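Local structure of serpin-ZX (Arabidopsis thaliana, 3LE2) at residues P280-S285 with H368-V373. The protein inhibits proteases such as metacaspase-9 and RD21A, being cleaved in its reactive center loop and trapping metacaspase-9 covalently, and so helps control programmed cell death. Numbering follows the deposited sequence.
Sequences PKFKFS and HPFLLV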
ATOM      1  N   PRO A 280     -18.501  -1.798  -6.999  1.00 25.93           N
ATOM      2  CA  PRO A 280     -18.743  -2.943  -6.110  1.00 26.97           C
ATOM      3  C   PRO A 280     -18.221  -2.688  -4.711  1.00 30.26           C
ATOM      4  O   PRO A 280     -17.146  -2.092  -4.561  1.00 30.50           O
ATOM      5  CB  PRO A 280     -17.920  -4.058  -6.756  1.00 34.12           C
ATOM      6  CG  PRO A 280     -16.829  -3.342  -7.489  1.00 30.66           C
ATOM      7  CD  PRO A 280     -17.510  -2.114  -8.042  1.00 23.84           C
ATOM      8  N   LYS A 281     -18.961  -3.130  -3.696  1.00 29.50           N
ATOM      9  CA  LYS A 281     -18.414  -3.150  -2.344  1.00 29.12           C
ATOM     10  C   LYS A 281     -17.344  -4.222  -2.321  1.00 27.93           C
ATOM     11  O   LYS A 281     -17.402  -5.164  -3.116  1.00 31.96           O
ATOM     12  CB  LYS A 281     -19.497  -3.508  -1.319  1.00 33.26           C
ATOM     13  CG  LYS A 281     -20.600  -2.478  -1.187  1.00 39.79           C
ATOM     14  CD  LYS A 281     -21.604  -2.854  -0.107  1.00 35.34           C
ATOM     15  CE  LYS A 281     -21.056  -2.606   1.297  1.00 38.17           C
ATOM     16  NZ  LYS A 281     -21.978  -3.150   2.341  1.00 39.94           N
ATOM     17  N   PHE A 282     -16.373  -4.095  -1.423  1.00 30.51           N
ATOM     18  CA  PHE A 282     -15.452  -5.199  -1.136  1.00 28.85           C
ATOM     19  C   PHE A 282     -14.738  -4.989   0.197  1.00 30.12           C
ATOM     20  O   PHE A 282     -14.631  -3.873   0.686  1.00 27.81           O
ATOM     21  CB  PHE A 282     -14.434  -5.391  -2.266  1.00 26.96           C
ATOM     22  CG  PHE A 282     -13.700  -4.135  -2.638  1.00 31.01           C
ATOM     23  CD1 PHE A 282     -14.234  -3.248  -3.576  1.00 34.72           C
ATOM     24  CD2 PHE A 282     -12.477  -3.832  -2.058  1.00 33.43           C
ATOM     25  CE1 PHE A 282     -13.547  -2.075  -3.933  1.00 24.63           C
ATOM     26  CE2 PHE A 282     -11.784  -2.661  -2.413  1.00 30.28           C
ATOM     27  CZ  PHE A 282     -12.324  -1.794  -3.349  1.00 30.60           C
ATOM     28  N   LYS A 283     -14.263  -6.076   0.788  1.00 32.95           N
ATOM     29  CA  LYS A 283     -13.551  -6.000   2.055  1.00 36.42           C
ATOM     30  C   LYS A 283     -12.624  -7.193   2.145  1.00 38.78           C
ATOM     31  O   LYS A 283     -13.079  -8.332   2.097  1.00 32.07           O
ATOM     32  CB  LYS A 283     -14.525  -6.031   3.235  1.00 35.66           C
ATOM     33  CG  LYS A 283     -13.854  -5.859   4.589  1.00 38.20           C
ATOM     34  CD  LYS A 283     -14.847  -6.003   5.749  1.00 29.81           C
ATOM     35  CE  LYS A 283     -14.245  -5.479   7.052  1.00 45.31           C
ATOM     36  NZ  LYS A 283     -15.193  -5.552   8.216  1.00 50.06           N
ATOM     37  N   PHE A 284     -11.323  -6.936   2.261  1.00 28.42           N
ATOM     38  CA  PHE A 284     -10.377  -8.028   2.382  1.00 25.99           C
ATOM     39  C   PHE A 284      -9.031  -7.611   2.952  1.00 32.34           C
ATOM     40  O   PHE A 284      -8.691  -6.427   2.986  1.00 40.25           O
ATOM     41  CB  PHE A 284     -10.188  -8.741   1.039  1.00 25.57           C
ATOM     42  CG  PHE A 284      -9.566  -7.880  -0.026  1.00 35.48           C
ATOM     43  CD1 PHE A 284     -10.360  -7.119  -0.871  1.00 26.54           C
ATOM     44  CD2 PHE A 284      -8.183  -7.837  -0.186  1.00 29.57           C
ATOM     45  CE1 PHE A 284      -9.782  -6.327  -1.869  1.00 38.12           C
ATOM     46  CE2 PHE A 284      -7.599  -7.041  -1.169  1.00 29.24           C
ATOM     47  CZ  PHE A 284      -8.397  -6.293  -2.019  1.00 27.32           C
ATOM     48  N   SER A 285      -8.271  -8.597   3.411  1.00 25.87           N
ATOM     49  CA  SER A 285      -6.918  -8.355   3.856  1.00 30.72           C
ATOM     50  C   SER A 285      -5.978  -9.166   2.968  1.00 34.10           C
ATOM     51  O   SER A 285      -6.406 -10.049   2.225  1.00 25.61           O
ATOM     52  CB  SER A 285      -6.754  -8.756   5.319  1.00 33.98           C
ATOM     53  OG  SER A 285      -6.807 -10.167   5.447  1.00 36.08           O
ATOM     54  N   HIS A 368     -16.063  -5.316 -13.530  1.00 32.86           N
ATOM     55  CA  HIS A 368     -14.979  -6.219 -13.886  1.00 29.87           C
ATOM     56  C   HIS A 368     -13.707  -5.731 -13.201  1.00 30.35           C
ATOM     57  O   HIS A 368     -13.710  -4.656 -12.613  1.00 28.25           O
ATOM     58  CB  HIS A 368     -14.822  -6.317 -15.404  1.00 29.64           C
ATOM     59  CG  HIS A 368     -14.712  -4.992 -16.086  1.00 34.50           C
ATOM     60  ND1 HIS A 368     -15.799  -4.166 -16.289  1.00 35.22           N
ATOM     61  CD2 HIS A 368     -13.647  -4.351 -16.628  1.00 35.34           C
ATOM     62  CE1 HIS A 368     -15.410  -3.071 -16.918  1.00 25.16           C
ATOM     63  NE2 HIS A 368     -14.108  -3.159 -17.137  1.00 29.60           N
ATOM     64  N   PRO A 369     -12.631  -6.537 -13.233  1.00 30.97           N
ATOM     65  CA  PRO A 369     -11.417  -6.216 -12.465  1.00 31.62           C
ATOM     66  C   PRO A 369     -10.770  -4.865 -12.769  1.00 29.41           C
ATOM     67  O   PRO A 369     -10.625  -4.463 -13.921  1.00 29.41           O
ATOM     68  CB  PRO A 369     -10.470  -7.363 -12.815  1.00 24.37           C
ATOM     69  CG  PRO A 369     -11.408  -8.510 -13.052  1.00 31.13           C
ATOM     70  CD  PRO A 369     -12.571  -7.895 -13.793  1.00 26.73           C
ATOM     71  N   PHE A 370     -10.372  -4.187 -11.700  1.00 30.95           N
ATOM     72  CA  PHE A 370      -9.776  -2.869 -11.781  1.00 30.51           C
ATOM     73  C   PHE A 370      -8.621  -2.777 -10.800  1.00 32.51           C
ATOM     74  O   PHE A 370      -8.525  -3.591  -9.876  1.00 27.31           O
ATOM     75  CB  PHE A 370     -10.822  -1.786 -11.485  1.00 28.59           C
ATOM     76  CG  PHE A 370     -11.633  -2.018 -10.219  1.00 24.93           C
ATOM     77  CD1 PHE A 370     -12.809  -2.756 -10.255  1.00 24.07           C
ATOM     78  CD2 PHE A 370     -11.255  -1.443  -9.016  1.00 22.34           C
ATOM     79  CE1 PHE A 370     -13.579  -2.960  -9.099  1.00 24.78           C
ATOM     80  CE2 PHE A 370     -12.019  -1.638  -7.852  1.00 25.19           C
ATOM     81  CZ  PHE A 370     -13.188  -2.396  -7.898  1.00 23.14           C
ATOM     82  N   LEU A 371      -7.736  -1.806 -11.018  1.00 25.75           N
ATOM     83  CA  LEU A 371      -6.667  -1.538 -10.073  1.00 23.53           C
ATOM     84  C   LEU A 371      -7.129  -0.527  -9.058  1.00 25.21           C
ATOM     85  O   LEU A 371      -8.083   0.212  -9.292  1.00 24.64           O
ATOM     86  CB  LEU A 371      -5.422  -0.988 -10.765  1.00 21.13           C
ATOM     87  CG  LEU A 371      -4.581  -1.989 -11.543  1.00 40.81           C
ATOM     88  CD1 LEU A 371      -3.458  -1.266 -12.256  1.00 35.89           C
ATOM     89  CD2 LEU A 371      -4.042  -3.073 -10.597  1.00 30.66           C
ATOM     90  N   LEU A 372      -6.446  -0.518  -7.916  0.59 26.46           N
ATOM     91  CA  LEU A 372      -6.735   0.386  -6.813  0.59 26.55           C
ATOM     92  C   LEU A 372      -5.453   1.057  -6.374  0.59 24.89           C
ATOM     93  O   LEU A 372      -4.407   0.410  -6.287  0.59 25.16           O
ATOM     94  CB  LEU A 372      -7.270  -0.391  -5.608  0.59 29.61           C
ATOM     95  CG  LEU A 372      -8.676  -0.972  -5.634  0.59 32.27           C
ATOM     96  CD1 LEU A 372      -8.951  -1.647  -4.297  0.59 25.84           C
ATOM     97  CD2 LEU A 372      -9.680   0.126  -5.914  0.59 24.51           C
ATOM     98  N   VAL A 373      -5.542   2.347  -6.065  1.00 23.79           N
ATOM     99  CA  VAL A 373      -4.416   3.083  -5.495  1.00 23.95           C
ATOM    100  C   VAL A 373      -4.920   4.075  -4.431  1.00 26.35           C
ATOM    101  O   VAL A 373      -5.871   4.817  -4.663  1.00 24.73           O
ATOM    102  CB  VAL A 373      -3.598   3.832  -6.588  1.00 28.82           C
ATOM    103  CG1 VAL A 373      -2.494   4.677  -5.961  1.00 23.95           C
ATOM    104  CG2 VAL A 373      -3.010   2.841  -7.593  1.00 23.96           C
TER
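P280 and F282 of strand 277-289 meet F370 and L372 of strand 370-376 where β-sheet A packs over β-sheet B in the serpin fold. The contact is wholly apolar: no hydrogen bond joins the segments, 172 Å² is buried between them, and the CA atoms of F282 and L372 lie 11.8 Å apart, so between these segments the contact is made by side chains. All four residues are buried. P280 and F370 approach from opposite directions, and the proline places CG 3.6 Å from CE1 of F370, at the rim of that ring and near its plane. The neighbouring corner of the same rim faces F282, whose CE1 is 4.0 Å from F370 CZ. These two rings are inclined to each other by roughly 60°, and F370 CZ reaches F282 obliquely, which rules out a parallel stack. In both phenylalanines CG lies between the backbone N and the carbonyl carbon (chi1 52° for F282, 50° for F370), which sends each ring into the space between the sheets. V388 of strand 382-388 touches F282, F370 and L372, adding a further sheet B side chain to the core, while F240 meets the F370 ring. L372 points at F282 from the opposing sheet. It is modelled in two conformers, so its approach is less certain; in one of them CD1 lies 3.5 Å from F282 CZ.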